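Local coordinates for regulatory protein of LacI family (Chloroflexus aggregans, PDB 3BBL), which probably represses or otherwise controls transcription by binding DNA in response to a small effector, as other members of the LacI family do, at residues Ile7-Thr12 and Asp24-Ser29; Ser51-Tyr56 and Val80-Lys85; Trp104-Gly109 and Asp136-Asn141. One frame throughout, in Å; residues are numbered along the deposited sequence.

Interaction 1 (Ile7-Thr12 and Asp24-Ser29). With EDO (1,2-ethanediol), chain B.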
loop_
_atom_site.group_PDB
_atom_site.type_symbol
_atom_site.label_atom_id
_atom_site.label_comp_id
_atom_site.label_asym_id
_atom_site.label_seq_id
_atom_site.Cartn_x
_atom_site.Cartn_y
_atom_site.Cartn_z
ATOM N N ILE A 7 -15.081 3.333 17.481
ATOM C CA ILE A 7 -15.439 2.187 16.654
ATOM C C ILE A 7 -14.221 1.289 16.510
ATOM O O ILE A 7 -13.162 1.726 16.060
ATOM C CB ILE A 7 -15.915 2.654 15.256
ATOM C CG1 ILE A 7 -17.172 3.513 15.409
ATOM C CG2 ILE A 7 -16.190 1.453 14.357
ATOM C CD1 ILE A 7 -17.464 4.408 14.227
ATOM N N GLY A 8 -14.370 0.036 16.915
ATOM C CA GLY A 8 -13.263 -0.894 16.822
ATOM C C GLY A 8 -13.089 -1.462 15.429
ATOM O O GLY A 8 -14.065 -1.802 14.755
ATOM N N TYR A 9 -11.839 -1.555 14.993
ATOM C CA TYR A 9 -11.532 -2.101 13.680
ATOM C C TYR A 9 -10.246 -2.914 13.719
ATOM O O TYR A 9 -9.355 -2.653 14.520
ATOM C CB TYR A 9 -11.396 -0.979 12.635
ATOM C CG TYR A 9 -11.107 -1.498 11.240
ATOM C CD1 TYR A 9 -11.984 -2.383 10.616
ATOM C CD2 TYR A 9 -9.926 -1.162 10.573
ATOM C CE1 TYR A 9 -11.697 -2.929 9.375
ATOM C CE2 TYR A 9 -9.626 -1.706 9.325
ATOM C CZ TYR A 9 -10.514 -2.595 8.731
ATOM O OH TYR A 9 -10.212 -3.188 7.519
ATOM N N SER A 10 -10.165 -3.914 12.852
ATOM C CA SER A 10 -8.984 -4.755 12.760
ATOM C C SER A 10 -8.873 -5.255 11.325
ATOM O O SER A 10 -9.876 -5.391 10.629
ATOM C CB SER A 10 -9.079 -5.948 13.720
ATOM O OG SER A 10 -10.099 -6.840 13.324
ATOM N N TRP A 11 -7.655 -5.527 10.881
ATOM C CA TRP A 11 -7.463 -6.013 9.523
ATOM C C TRP A 11 -6.500 -7.181 9.489
ATOM O O TRP A 11 -5.588 -7.272 10.313
ATOM C CB TRP A 11 -6.972 -4.879 8.611
ATOM C CG TRP A 11 -5.713 -4.219 9.064
ATOM C CD1 TRP A 11 -4.443 -4.493 8.645
ATOM C CD2 TRP A 11 -5.603 -3.137 9.997
ATOM N NE1 TRP A 11 -3.547 -3.637 9.248
ATOM C CE2 TRP A 11 -4.232 -2.794 10.078
ATOM C CE3 TRP A 11 -6.529 -2.415 10.758
ATOM C CZ2 TRP A 11 -3.769 -1.765 10.903
ATOM C CZ3 TRP A 11 -6.066 -1.391 11.578
ATOM C CH2 TRP A 11 -4.698 -1.071 11.638
ATOM N N THR A 12 -6.723 -8.079 8.537
ATOM C CA THR A 12 -5.882 -9.253 8.384
ATOM C C THR A 12 -4.484 -8.831 7.953
ATOM O O THR A 12 -4.300 -7.811 7.299
ATOM C CB THR A 12 -6.473 -10.225 7.350
ATOM O OG1 THR A 12 -5.713 -11.435 7.350
ATOM C CG2 THR A 12 -6.440 -9.614 5.967
ATOM N N ASP A 24 -4.896 1.746 3.628
ATOM C CA ASP A 24 -4.763 3.189 3.593
ATOM C C ASP A 24 -6.028 3.891 3.120
ATOM O O ASP A 24 -6.453 4.861 3.734
ATOM C CB ASP A 24 -3.590 3.583 2.701
ATOM C CG ASP A 24 -3.446 5.082 2.568
ATOM O OD1 ASP A 24 -3.150 5.748 3.583
ATOM O OD2 ASP A 24 -3.634 5.597 1.445
ATOM N N GLN A 25 -6.633 3.407 2.038
ATOM C CA GLN A 25 -7.853 4.029 1.522
ATOM C C GLN A 25 -9.024 3.862 2.488
ATOM O O GLN A 25 -9.733 4.817 2.803
ATOM C CB GLN A 25 -8.256 3.420 0.178
ATOM C CG GLN A 25 -7.331 3.709 -0.981
ATOM C CD GLN A 25 -7.796 3.038 -2.269
ATOM O OE1 GLN A 25 -7.931 1.814 -2.332
ATOM N NE2 GLN A 25 -8.041 3.839 -3.299
ATOM N N PHE A 26 -9.213 2.632 2.948
ATOM C CA PHE A 26 -10.297 2.286 3.853
ATOM C C PHE A 26 -10.207 2.933 5.239
ATOM O O PHE A 26 -11.144 3.605 5.677
ATOM C CB PHE A 26 -10.356 0.767 4.000
ATOM C CG PHE A 26 -11.644 0.263 4.558
ATOM C CD1 PHE A 26 -12.831 0.433 3.856
ATOM C CD2 PHE A 26 -11.675 -0.390 5.786
ATOM C CE1 PHE A 26 -14.045 -0.043 4.368
ATOM C CE2 PHE A 26 -12.876 -0.870 6.309
ATOM C CZ PHE A 26 -14.068 -0.694 5.592
ATOM N N LEU A 27 -9.085 2.728 5.923
ATOM C CA LEU A 27 -8.909 3.280 7.257
ATOM C C LEU A 27 -8.827 4.805 7.268
ATOM O O LEU A 27 -9.441 5.455 8.120
ATOM C CB LEU A 27 -7.673 2.676 7.927
ATOM C CG LEU A 27 -7.412 3.099 9.379
ATOM C CD1 LEU A 27 -8.625 2.791 10.260
ATOM C CD2 LEU A 27 -6.186 2.377 9.896
ATOM N N SER A 28 -8.080 5.382 6.332
ATOM C CA SER A 28 -7.972 6.838 6.274
ATOM C C SER A 28 -9.366 7.424 6.138
ATOM O O SER A 28 -9.737 8.356 6.847
ATOM C CB SER A 28 -7.116 7.280 5.084
ATOM O OG SER A 28 -5.766 6.910 5.269
ATOM N N SER A 29 -10.136 6.858 5.221
ATOM C CA SER A 29 -11.493 7.305 4.980
ATOM C C SER A 29 -12.368 7.179 6.226
ATOM O O SER A 29 -13.130 8.090 6.541
ATOM C CB SER A 29 -12.105 6.507 3.829
ATOM O OG SER A 29 -13.452 6.868 3.623
HETATM C C1 EDO B . -3.087 -5.556 13.584
HETATM O O1 EDO B . -3.380 -6.948 13.593
HETATM C C2 EDO B . -4.250 -4.777 12.951
HETATM O O2 EDO B . -5.465 -5.539 12.978
#

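Interaction 2 (Ser51-Tyr56 and Val80-Lys85)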
loop_
_atom_site.group_PDB
_atom_site.type_symbol
_atom_site.label_atom_id
_atom_site.label_comp_id
_atom_site.label_asym_id
_atom_site.label_seq_id
_atom_site.Cartn_x
_atom_site.Cartn_y
_atom_site.Cartn_z
ATOM N N SER A 51 -11.875 -17.587 14.488
ATOM C CA SER A 51 -12.706 -18.230 15.501
ATOM C C SER A 51 -12.423 -17.639 16.882
ATOM O O SER A 51 -13.321 -17.539 17.717
ATOM C CB SER A 51 -12.464 -19.741 15.517
ATOM O OG SER A 51 -11.153 -20.046 15.947
ATOM N N GLN A 52 -11.173 -17.246 17.120
ATOM C CA GLN A 52 -10.800 -16.652 18.398
ATOM C C GLN A 52 -11.358 -15.232 18.506
ATOM O O GLN A 52 -10.765 -14.273 18.015
ATOM C CB GLN A 52 -9.280 -16.649 18.550
ATOM C CG GLN A 52 -8.704 -18.038 18.764
ATOM C CD GLN A 52 -7.187 -18.046 18.788
ATOM O OE1 GLN A 52 -6.534 -17.819 17.766
ATOM N NE2 GLN A 52 -6.615 -18.301 19.962
ATOM N N ILE A 53 -12.508 -15.120 19.163
ATOM C CA ILE A 53 -13.203 -13.849 19.339
ATOM C C ILE A 53 -12.999 -13.212 20.710
ATOM O O ILE A 53 -13.722 -12.287 21.085
ATOM C CB ILE A 53 -14.712 -14.044 19.129
ATOM C CG1 ILE A 53 -15.201 -15.179 20.035
ATOM C CG2 ILE A 53 -15.003 -14.328 17.657
ATOM C CD1 ILE A 53 -16.635 -15.588 19.802
ATOM N N ASP A 54 -12.023 -13.708 21.458
ATOM C CA ASP A 54 -11.740 -13.177 22.784
ATOM C C ASP A 54 -11.622 -11.663 22.815
ATOM O O ASP A 54 -12.266 -11.000 23.628
ATOM C CB ASP A 54 -10.459 -13.800 23.329
ATOM C CG ASP A 54 -10.722 -15.057 24.123
ATOM O OD1 ASP A 54 -11.768 -15.702 23.886
ATOM O OD2 ASP A 54 -9.880 -15.404 24.978
ATOM N N ILE A 55 -10.798 -11.124 21.923
ATOM C CA ILE A 55 -10.583 -9.689 21.845
ATOM C C ILE A 55 -11.897 -8.921 21.659
ATOM O O ILE A 55 -12.057 -7.826 22.199
ATOM C CB ILE A 55 -9.592 -9.357 20.708
ATOM C CG1 ILE A 55 -9.387 -7.844 20.608
ATOM C CG2 ILE A 55 -10.091 -9.948 19.406
ATOM C CD1 ILE A 55 -8.737 -7.220 21.827
ATOM N N TYR A 56 -12.837 -9.485 20.904
ATOM C CA TYR A 56 -14.121 -8.815 20.711
ATOM C C TYR A 56 -14.882 -8.826 22.031
ATOM O O TYR A 56 -15.488 -7.831 22.427
ATOM C CB TYR A 56 -14.964 -9.515 19.637
ATOM C CG TYR A 56 -14.513 -9.241 18.218
ATOM C CD1 TYR A 56 -13.527 -10.020 17.617
ATOM C CD2 TYR A 56 -15.060 -8.185 17.483
ATOM C CE1 TYR A 56 -13.095 -9.758 16.325
ATOM C CE2 TYR A 56 -14.632 -7.914 16.194
ATOM C CZ TYR A 56 -13.646 -8.705 15.619
ATOM O OH TYR A 56 -13.200 -8.431 14.342
ATOM N N VAL A 80 -18.977 -12.532 12.923
ATOM C CA VAL A 80 -20.324 -12.056 12.616
ATOM C C VAL A 80 -21.355 -12.804 13.453
ATOM O O VAL A 80 -22.326 -12.222 13.941
ATOM C CB VAL A 80 -20.651 -12.256 11.119
ATOM C CG1 VAL A 80 -22.101 -11.866 10.836
ATOM C CG2 VAL A 80 -19.696 -11.426 10.269
ATOM N N GLN A 81 -21.130 -14.103 13.608
ATOM C CA GLN A 81 -22.010 -14.968 14.379
ATOM C C GLN A 81 -22.037 -14.471 15.824
ATOM O O GLN A 81 -23.100 -14.258 16.411
ATOM C CB GLN A 81 -21.466 -16.396 14.328
ATOM C CG GLN A 81 -22.498 -17.498 14.407
ATOM C CD GLN A 81 -21.849 -18.871 14.370
ATOM O OE1 GLN A 81 -21.055 -19.176 13.471
ATOM N NE2 GLN A 81 -22.179 -19.709 15.350
ATOM N N PHE A 82 -20.848 -14.278 16.379
ATOM C CA PHE A 82 -20.697 -13.811 17.749
ATOM C C PHE A 82 -21.392 -12.480 18.014
ATOM O O PHE A 82 -22.277 -12.398 18.862
ATOM C CB PHE A 82 -19.213 -13.695 18.086
ATOM C CG PHE A 82 -18.946 -13.117 19.442
ATOM C CD1 PHE A 82 -19.339 -13.794 20.593
ATOM C CD2 PHE A 82 -18.302 -11.891 19.571
ATOM C CE1 PHE A 82 -19.093 -13.258 21.855
ATOM C CE2 PHE A 82 -18.054 -11.344 20.825
ATOM C CZ PHE A 82 -18.451 -12.031 21.971
ATOM N N LEU A 83 -20.993 -11.438 17.292
ATOM C CA LEU A 83 -21.582 -10.117 17.480
ATOM C C LEU A 83 -23.091 -10.127 17.289
ATOM O O LEU A 83 -23.805 -9.329 17.897
ATOM C CB LEU A 83 -20.935 -9.106 16.526
ATOM C CG LEU A 83 -19.423 -8.946 16.726
ATOM C CD1 LEU A 83 -18.857 -7.984 15.700
ATOM C CD2 LEU A 83 -19.148 -8.455 18.142
ATOM N N LEU A 84 -23.581 -11.026 16.443
ATOM C CA LEU A 84 -25.018 -11.121 16.208
ATOM C C LEU A 84 -25.697 -11.650 17.464
ATOM O O LEU A 84 -26.751 -11.157 17.869
ATOM C CB LEU A 84 -25.318 -12.052 15.027
ATOM C CG LEU A 84 -25.201 -11.437 13.634
ATOM C CD1 LEU A 84 -25.373 -12.516 12.592
ATOM C CD2 LEU A 84 -26.248 -10.349 13.464
ATOM N N LYS A 85 -25.082 -12.657 18.076
ATOM C CA LYS A 85 -25.614 -13.250 19.294
ATOM C C LYS A 85 -25.620 -12.220 20.419
ATOM O O LYS A 85 -26.604 -12.096 21.152
ATOM C CB LYS A 85 -24.771 -14.462 19.701
ATOM C CG LYS A 85 -24.810 -15.603 18.698
ATOM C CD LYS A 85 -23.748 -16.659 19.004
ATOM C CE LYS A 85 -23.729 -17.766 17.942
ATOM N NZ LYS A 85 -22.585 -18.713 18.111
#

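Interaction 3 (Trp104-Gly109 and Asp136-Asn141)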
loop_
_atom_site.group_PDB
_atom_site.type_symbol
_atom_site.label_atom_id
_atom_site.label_comp_id
_atom_site.label_asym_id
_atom_site.label_seq_id
_atom_site.Cartn_x
_atom_site.Cartn_y
_atom_site.Cartn_z
ATOM N N TRP A 104 -24.420 -4.476 6.452
ATOM C CA TRP A 104 -23.197 -4.558 5.672
ATOM C C TRP A 104 -23.077 -3.611 4.496
ATOM O O TRP A 104 -24.069 -3.100 3.964
ATOM C CB TRP A 104 -22.959 -5.990 5.163
ATOM C CG TRP A 104 -24.069 -6.599 4.316
ATOM C CD1 TRP A 104 -24.949 -7.569 4.705
ATOM C CD2 TRP A 104 -24.368 -6.321 2.939
ATOM N NE1 TRP A 104 -25.773 -7.917 3.659
ATOM C CE2 TRP A 104 -25.440 -7.168 2.566
ATOM C CE3 TRP A 104 -23.836 -5.442 1.986
ATOM C CZ2 TRP A 104 -25.988 -7.160 1.278
ATOM C CZ3 TRP A 104 -24.384 -5.436 0.700
ATOM C CH2 TRP A 104 -25.451 -6.291 0.364
ATOM N N VAL A 105 -21.825 -3.381 4.119
ATOM C CA VAL A 105 -21.469 -2.564 2.977
ATOM C C VAL A 105 -20.542 -3.476 2.177
ATOM O O VAL A 105 -19.664 -4.125 2.746
ATOM C CB VAL A 105 -20.688 -1.298 3.382
ATOM C CG1 VAL A 105 -20.256 -0.537 2.133
ATOM C CG2 VAL A 105 -21.547 -0.406 4.271
ATOM N N ASP A 106 -20.750 -3.541 0.867
ATOM C CA ASP A 106 -19.914 -4.380 0.026
ATOM C C ASP A 106 -19.818 -3.854 -1.393
ATOM O O ASP A 106 -20.631 -3.043 -1.829
ATOM C CB ASP A 106 -20.458 -5.810 -0.006
ATOM C CG ASP A 106 -19.398 -6.826 -0.398
ATOM O OD1 ASP A 106 -18.291 -6.409 -0.780
ATOM O OD2 ASP A 106 -19.670 -8.037 -0.325
ATOM N N ILE A 107 -18.800 -4.324 -2.104
ATOM C CA ILE A 107 -18.586 -3.944 -3.486
ATOM C C ILE A 107 -19.179 -5.065 -4.338
ATOM O O ILE A 107 -19.018 -6.242 -4.018
ATOM C CB ILE A 107 -17.078 -3.815 -3.800
ATOM C CG1 ILE A 107 -16.397 -2.919 -2.756
ATOM C CG2 ILE A 107 -16.884 -3.256 -5.203
ATOM C CD1 ILE A 107 -16.996 -1.521 -2.626
ATOM N N ASP A 108 -19.876 -4.703 -5.410
ATOM C CA ASP A 108 -20.477 -5.697 -6.295
ATOM C C ASP A 108 -19.380 -6.328 -7.169
ATOM O O ASP A 108 -19.172 -5.918 -8.310
ATOM C CB ASP A 108 -21.540 -5.035 -7.182
ATOM C CG ASP A 108 -22.397 -6.048 -7.932
ATOM O OD1 ASP A 108 -21.964 -7.210 -8.089
ATOM O OD2 ASP A 108 -23.502 -5.673 -8.378
ATOM N N GLY A 109 -18.679 -7.317 -6.616
ATOM C CA GLY A 109 -17.624 -7.989 -7.350
ATOM C C GLY A 109 -18.116 -8.564 -8.670
ATOM O O GLY A 109 -17.488 -8.384 -9.717
ATOM N N ASP A 136 -13.797 -22.007 -1.665
ATOM C CA ASP A 136 -14.205 -21.559 -0.342
ATOM C C ASP A 136 -14.076 -20.051 -0.162
ATOM O O ASP A 136 -14.248 -19.536 0.938
ATOM C CB ASP A 136 -13.402 -22.290 0.738
ATOM C CG ASP A 136 -11.913 -22.039 0.634
ATOM O OD1 ASP A 136 -11.145 -22.720 1.350
ATOM O OD2 ASP A 136 -11.504 -21.163 -0.159
ATOM N N SER A 137 -13.774 -19.344 -1.244
ATOM C CA SER A 137 -13.637 -17.894 -1.188
ATOM C C SER A 137 -14.930 -17.199 -1.623
ATOM O O SER A 137 -15.342 -17.287 -2.777
ATOM C CB SER A 137 -12.476 -17.442 -2.075
ATOM O OG SER A 137 -12.456 -16.032 -2.195
ATOM N N ARG A 138 -15.568 -16.510 -0.682
ATOM C CA ARG A 138 -16.811 -15.800 -0.955
ATOM C C ARG A 138 -16.589 -14.729 -2.019
ATOM O O ARG A 138 -17.337 -14.654 -2.994
ATOM C CB ARG A 138 -17.346 -15.175 0.339
ATOM C CG ARG A 138 -18.730 -14.550 0.236
ATOM C CD ARG A 138 -18.647 -13.041 0.083
ATOM N NE ARG A 138 -17.754 -12.441 1.077
ATOM C CZ ARG A 138 -17.430 -11.152 1.111
ATOM N NH1 ARG A 138 -17.926 -10.316 0.211
ATOM N NH2 ARG A 138 -16.598 -10.701 2.036
ATOM N N VAL A 139 -15.561 -13.906 -1.836
ATOM C CA VAL A 139 -15.257 -12.858 -2.803
ATOM C C VAL A 139 -14.890 -13.479 -4.153
ATOM O O VAL A 139 -15.299 -12.982 -5.203
ATOM C CB VAL A 139 -14.086 -11.989 -2.325
ATOM C CG1 VAL A 139 -13.837 -10.857 -3.315
ATOM C CG2 VAL A 139 -14.386 -11.442 -0.954
ATOM N N GLY A 140 -14.115 -14.561 -4.107
ATOM C CA GLY A 140 -13.705 -15.245 -5.318
ATOM C C GLY A 140 -14.894 -15.721 -6.130
ATOM O O GLY A 140 -14.926 -15.557 -7.349
ATOM N N ASN A 141 -15.879 -16.310 -5.461
ATOM C CA ASN A 141 -17.057 -16.792 -6.158
ATOM C C ASN A 141 -17.859 -15.646 -6.743
ATOM O O ASN A 141 -18.417 -15.773 -7.824
ATOM C CB ASN A 141 -17.936 -17.616 -5.224
ATOM C CG ASN A 141 -17.232 -18.838 -4.709
ATOM O OD1 ASN A 141 -16.408 -19.428 -5.407
ATOM N ND2 ASN A 141 -17.553 -19.238 -3.485
HETATM O O HOH W 1 -15.992 -7.464 -0.121
#

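Interaction 1 (Ile7-Thr12 and Asp24-Ser29)
Tyr9 and Phe26 meet at the dense end of this contact, where strand 6-9 packs against helix 23-36. The CE1-CZ-OH end of Tyr9 comes to the CD2-CE2 part of the Phe26 ring, with CE1 in the ring plane at its edge; Tyr9 CZ is 3.8 Å from Phe26 CE2 and Tyr9 OH 3.6 Å from Phe26 CD2. The two ring planes are inclined at 58°. In Tyr9, CG anti to the backbone N (chi1 -179°) puts the phenol end against Phe26, and its hydroxyl is hydrogen-bonded to Ser71 OG. Phe26 in turn stacks on Phe93.

Leu27 bridges to the looser side by splitting its methyls: CD1 approaches Tyr9 CD2 at 4.2 Å, while CD2 reaches Trp11 CZ3 at 4.1 Å, the leucine and indole crossing at about a right angle. Trp11 is partly exposed. Over one face of its indole lies C2 of a 1,2-ethanediol, probably from the crystallisation liquor, whose O2 accepts a nearly straight bond from Trp11 N (3.0 Å, 165°). The indole NE1 is hydrogen-bonded to Ser28 OG of the second subunit, and Leu27 packs on Leu27 of that subunit, so this flank also belongs to the dimer interface. Strand 6-9, helix 23-36 and strand 40-43 form a beta-alpha-beta unit, the opening element of a periplasmic-binding-protein-like fold.

Interaction 2 (Ser51-Tyr56 and Val80-Lys85)
Two helices of the N-terminal half of the periplasmic-binding-protein-like fold, 54-61 and 78-85, pack together here through apolar side chains, both lying against the central sheet. Ile53, at the N-cap position of the first helix, lays its CD1 methyl over one face of the Phe82 ring, close to the CG-CD1 bond; Ile53 CD1 is 3.3 Å from Phe82 CD1. The isoleucine reaches the ring because CG1 sits between the backbone N and the carbonyl carbon (chi1 53°) and the chain then runs out extended to CD1. Phe82 holds its own CG anti to the backbone N (chi1 175°), which sets the ring against Ile53 and Tyr56.

One turn on, Tyr56 continues the contact with two different parts of its side chain. Its CB approaches the same phenylalanine obliquely, with Tyr56 CB 3.8 Å from Phe82 CE2, so Ile53 and Tyr56 meet the ring from the same side but at different parts of it. The phenol ring lies beside Leu83, where Tyr56 CD2 is 4.1 Å from Leu83 CD2 and the two side chains cross nearly at right angles. Phe44 meets the Tyr56 ring edge-to-face, while Leu83 also packs on Phe68 and Leu70 of strand 67-70. Such apolar packing of neighbouring helices over parallel strands is characteristic of an alpha/beta Rossmann-like subdomain.

Interaction 3 (Trp104-Gly109 and Asp136-Asn141)
Strand 104-107 ends at Ile107, and the chain turns through Asp108, the centre of an inverse gamma turn and the N-cap residue of the helix that follows. In the second segment, Asp136 and Ser137 lead into helix 138-153. Ser137 is the N-cap residue there, its OG accepting from Gly140 N at 2.9 Å, while Asn141 N bonds to Ser137 O in the first turn.

Between these two backbones a single charged pair makes the contact: Asp106 OD2 and Arg138 NH1 form a salt bridge 2.9 Å long. The guanidinium and carboxylate planes stand 72° apart, so one nitrogen meets one oxygen and the groups do not lie flat in a two-pronged pairing. Arg138 bends at chi2 and chi3 (-100° and -49°), folding its head back so that Val139 CG2 rests over the guanidinium face. The salt bridge joins the two lobes of the periplasmic-binding-protein-like fold, probably beside the cleft where LacI relatives bind effectors.

Asp106 OD2 is shared with Arg95, whereas its OD1 takes Ile107 N from above the carboxylate plane, in a bond so short and bent that its exact geometry is doubtful, and a further bond from a water 2.6 Å from OD1. That water reaches Arg138 NH1 only weakly. An alanine in place of Asp106 removes the carboxylate shared by Arg138 and Arg95, which would probably leave two neighbouring positive charges without their common mate. Arg138 NH2 is hydrogen-bonded to Ile73 O.

From the N terminus, interaction 1 closes first, bringing helix 23-36 back onto strand 6-9 after a short loop. Interaction 2 then opens at Ser51 and closes with helix 78-85, a longer excursion that includes strand 67-70. Interaction 3 comes last, running from strand 104-107 to the start of helix 138-153. The three follow one another along the chain, with neither nesting nor crossing. Interactions 1 and 2 touch through Ser10 OG and Tyr56 OH, 3.6 Å apart, a packing contact within one lobe, whereas interaction 3 ties that lobe to the other. Interactions 1 and 3 reach the same sheet, with centres about 18 Å apart.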